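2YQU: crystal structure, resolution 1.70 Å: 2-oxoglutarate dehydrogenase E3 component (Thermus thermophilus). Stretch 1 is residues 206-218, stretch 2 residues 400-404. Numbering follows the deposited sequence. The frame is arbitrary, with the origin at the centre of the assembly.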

# COMPACT_ATOMS: atom_id res chain seq x y z
N MET A 206 -6.07 14.41 13.29
CA MET A 206 -5.00 13.43 13.49
C MET A 206 -4.65 13.32 14.96
O MET A 206 -4.98 14.18 15.77
CB MET A 206 -3.74 13.82 12.70
CG MET A 206 -3.92 13.89 11.20
SD MET A 206 -4.26 12.27 10.48
CE MET A 206 -5.64 12.65 9.40
N ASP A 207 -3.97 12.22 15.30
CA ASP A 207 -3.32 12.06 16.59
C ASP A 207 -2.29 13.16 16.77
O ASP A 207 -1.60 13.53 15.82
CB ASP A 207 -2.66 10.69 16.64
CG ASP A 207 -2.04 10.37 17.98
OD1 ASP A 207 -0.88 10.73 18.20
OD2 ASP A 207 -2.63 9.72 18.86
N LEU A 208 -2.19 13.70 17.98
CA LEU A 208 -1.37 14.88 18.24
C LEU A 208 0.07 14.65 17.82
O LEU A 208 0.69 15.53 17.26
CB LEU A 208 -1.42 15.29 19.72
CG LEU A 208 -2.15 16.57 20.12
CD1 LEU A 208 -3.51 16.69 19.47
CD2 LEU A 208 -2.30 16.64 21.65
N GLU A 209 0.59 13.46 18.11
CA GLU A 209 1.96 13.09 17.71
C GLU A 209 2.18 13.22 16.20
O GLU A 209 3.21 13.72 15.74
CB GLU A 209 2.25 11.65 18.15
CG GLU A 209 3.71 11.36 18.46
CD GLU A 209 3.86 10.13 19.33
OE1 GLU A 209 3.33 9.07 18.94
OE2 GLU A 209 4.51 10.22 20.40
N VAL A 210 1.19 12.77 15.44
CA VAL A 210 1.22 12.82 13.98
C VAL A 210 1.11 14.25 13.46
O VAL A 210 1.82 14.63 12.54
CB VAL A 210 0.10 11.92 13.41
CG1 VAL A 210 -0.07 12.11 11.92
CG2 VAL A 210 0.40 10.47 13.72
N SER A 211 0.22 15.04 14.04
CA SER A 211 0.11 16.47 13.73
C SER A 211 1.45 17.18 13.93
O SER A 211 1.89 17.94 13.07
CB SER A 211 -0.95 17.13 14.63
OG SER A 211 -2.26 16.82 14.18
N ARG A 212 2.10 16.90 15.05
CA ARG A 212 3.39 17.52 15.35
C ARG A 212 4.44 17.11 14.33
O ARG A 212 5.21 17.94 13.85
CB ARG A 212 3.86 17.15 16.76
CG ARG A 212 3.14 17.90 17.86
CD ARG A 212 3.86 17.91 19.20
NE ARG A 212 2.89 18.10 20.27
CZ ARG A 212 2.16 17.14 20.83
NH1 ARG A 212 2.31 15.86 20.47
NH2 ARG A 212 1.29 17.44 21.78
N ALA A 213 4.45 15.82 13.98
CA ALA A 213 5.41 15.31 13.01
C ALA A 213 5.17 15.90 11.63
O ALA A 213 6.11 16.24 10.92
CB ALA A 213 5.34 13.81 12.95
N ALA A 214 3.90 16.06 11.27
CA ALA A 214 3.53 16.60 9.97
C ALA A 214 4.06 18.03 9.85
O ALA A 214 4.65 18.39 8.84
CB ALA A 214 2.03 16.57 9.78
N GLU A 215 3.85 18.84 10.88
CA GLU A 215 4.33 20.22 10.90
C GLU A 215 5.85 20.30 10.68
O GLU A 215 6.32 21.13 9.91
CB GLU A 215 3.92 20.94 12.19
CG GLU A 215 4.40 22.38 12.25
CD GLU A 215 3.69 23.24 13.29
OE1 GLU A 215 4.01 24.44 13.36
OE2 GLU A 215 2.85 22.72 14.05
N ARG A 216 6.59 19.43 11.36
CA ARG A 216 8.05 19.37 11.20
C ARG A 216 8.46 19.06 9.76
O ARG A 216 9.37 19.68 9.21
CB ARG A 216 8.66 18.31 12.12
CG ARG A 216 9.01 18.79 13.52
CD ARG A 216 9.81 17.77 14.33
NE ARG A 216 9.37 17.72 15.72
CZ ARG A 216 8.50 16.83 16.24
NH1 ARG A 216 7.94 15.88 15.50
NH2 ARG A 216 8.19 16.91 17.53
N VAL A 217 7.78 18.09 9.16
CA VAL A 217 8.11 17.64 7.81
C VAL A 217 7.83 18.74 6.79
O VAL A 217 8.65 19.00 5.90
CB VAL A 217 7.32 16.35 7.45
CG1 VAL A 217 7.46 16.01 5.97
CG2 VAL A 217 7.79 15.20 8.31
N PHE A 218 6.68 19.41 6.91
CA PHE A 218 6.31 20.43 5.94
C PHE A 218 7.18 21.66 6.06
O PHE A 218 7.46 22.30 5.05
CB PHE A 218 4.83 20.77 6.06
CG PHE A 218 3.91 19.64 5.68
CD1 PHE A 218 2.89 19.24 6.53
CD2 PHE A 218 4.08 18.97 4.47
CE1 PHE A 218 2.03 18.19 6.17
CE2 PHE A 218 3.24 17.92 4.11
CZ PHE A 218 2.21 17.54 4.97
N VAL A 400 -4.87 3.12 14.89
CA VAL A 400 -3.58 3.06 14.20
C VAL A 400 -3.34 4.41 13.52
O VAL A 400 -4.24 5.00 12.93
CB VAL A 400 -3.51 1.89 13.18
CG1 VAL A 400 -2.10 1.77 12.60
CG2 VAL A 400 -3.95 0.58 13.83
N HIS A 401 -2.12 4.90 13.64
CA HIS A 401 -1.79 6.25 13.20
C HIS A 401 -0.38 6.27 12.64
O HIS A 401 0.50 5.57 13.11
CB HIS A 401 -1.86 7.22 14.37
CG HIS A 401 -3.13 7.16 15.16
ND1 HIS A 401 -3.78 8.29 15.57
CD2 HIS A 401 -3.84 6.12 15.66
CE1 HIS A 401 -4.85 7.96 16.27
NE2 HIS A 401 -4.93 6.64 16.32
N GLY A 402 -0.15 7.10 11.63
CA GLY A 402 1.17 7.14 11.06
C GLY A 402 1.43 8.33 10.19
O GLY A 402 0.53 9.08 9.82
N ILE A 403 2.71 8.49 9.88
CA ILE A 403 3.18 9.43 8.89
C ILE A 403 4.37 8.82 8.18
O ILE A 403 5.27 8.27 8.83
CB ILE A 403 3.53 10.79 9.54
CG1 ILE A 403 4.08 11.75 8.49
CG2 ILE A 403 4.50 10.62 10.72
CD1 ILE A 403 4.23 13.18 8.99
N GLY A 404 4.37 8.90 6.86
CA GLY A 404 5.44 8.34 6.06
C GLY A 404 5.00 8.06 4.64
O GLY A 404 3.83 8.20 4.29
O HOH W 1 -3.13 10.12 13.24

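The helix of residues 208-218 lies along the strand of residues 400-404, the two running nearly parallel, with 7° between their N-to-C directions and 8.2 Å between their axes at closest approach. No hydrogen bond joins them directly; the backbone of the helix satisfies itself internally, as in the 2.8 Å bond from Ala-214 N to Val-210 O. Asp-207 stands at the N-cap, where the first turn leaves amide groups without helical acceptors. Its OD1 accepts from Glu-209 N at 3.1 Å, a task for which a short carboxylate is well suited. The CA atoms of Val-210 and Gly-402 come within 6.4 Å of each other.

Along the strand, His-401 and Ile-403 both point toward the helix, whereas a CB on the intervening Gly-402 would point away. Ile-403, in the extended t,t rotamer, has the largest area covered by the other stretch. Its CD1 lies 3.6 Å from Ala-214 CA and 4.1 Å from Val-217 CG2, while its CG2 lies 4.0 Å from Ala-213 CB. The small alanine side chains let the isoleucine approach the helix backbone itself, and the branched Val-217 adds apolar surface one turn beyond Ala-213.

Val-210 bridges the middle of the contact: its CG2 packs 4.0 Å from His-401 CB, and its CG1 lies 3.7 Å from Gly-402 O. This is van der Waals packing, for which a compact, branched apolar residue is apt.

Near the start of the helix the contact becomes polar. A water lies 3.1 Å from Asp-207 N, whose proton it accepts, and 3.0 Å from His-401 ND1, so it links the two stretches where no direct hydrogen bond does. The imidazole suits this buried site because both its nitrogens find partners, NE2 being hydrogen-bonded elsewhere in the structure.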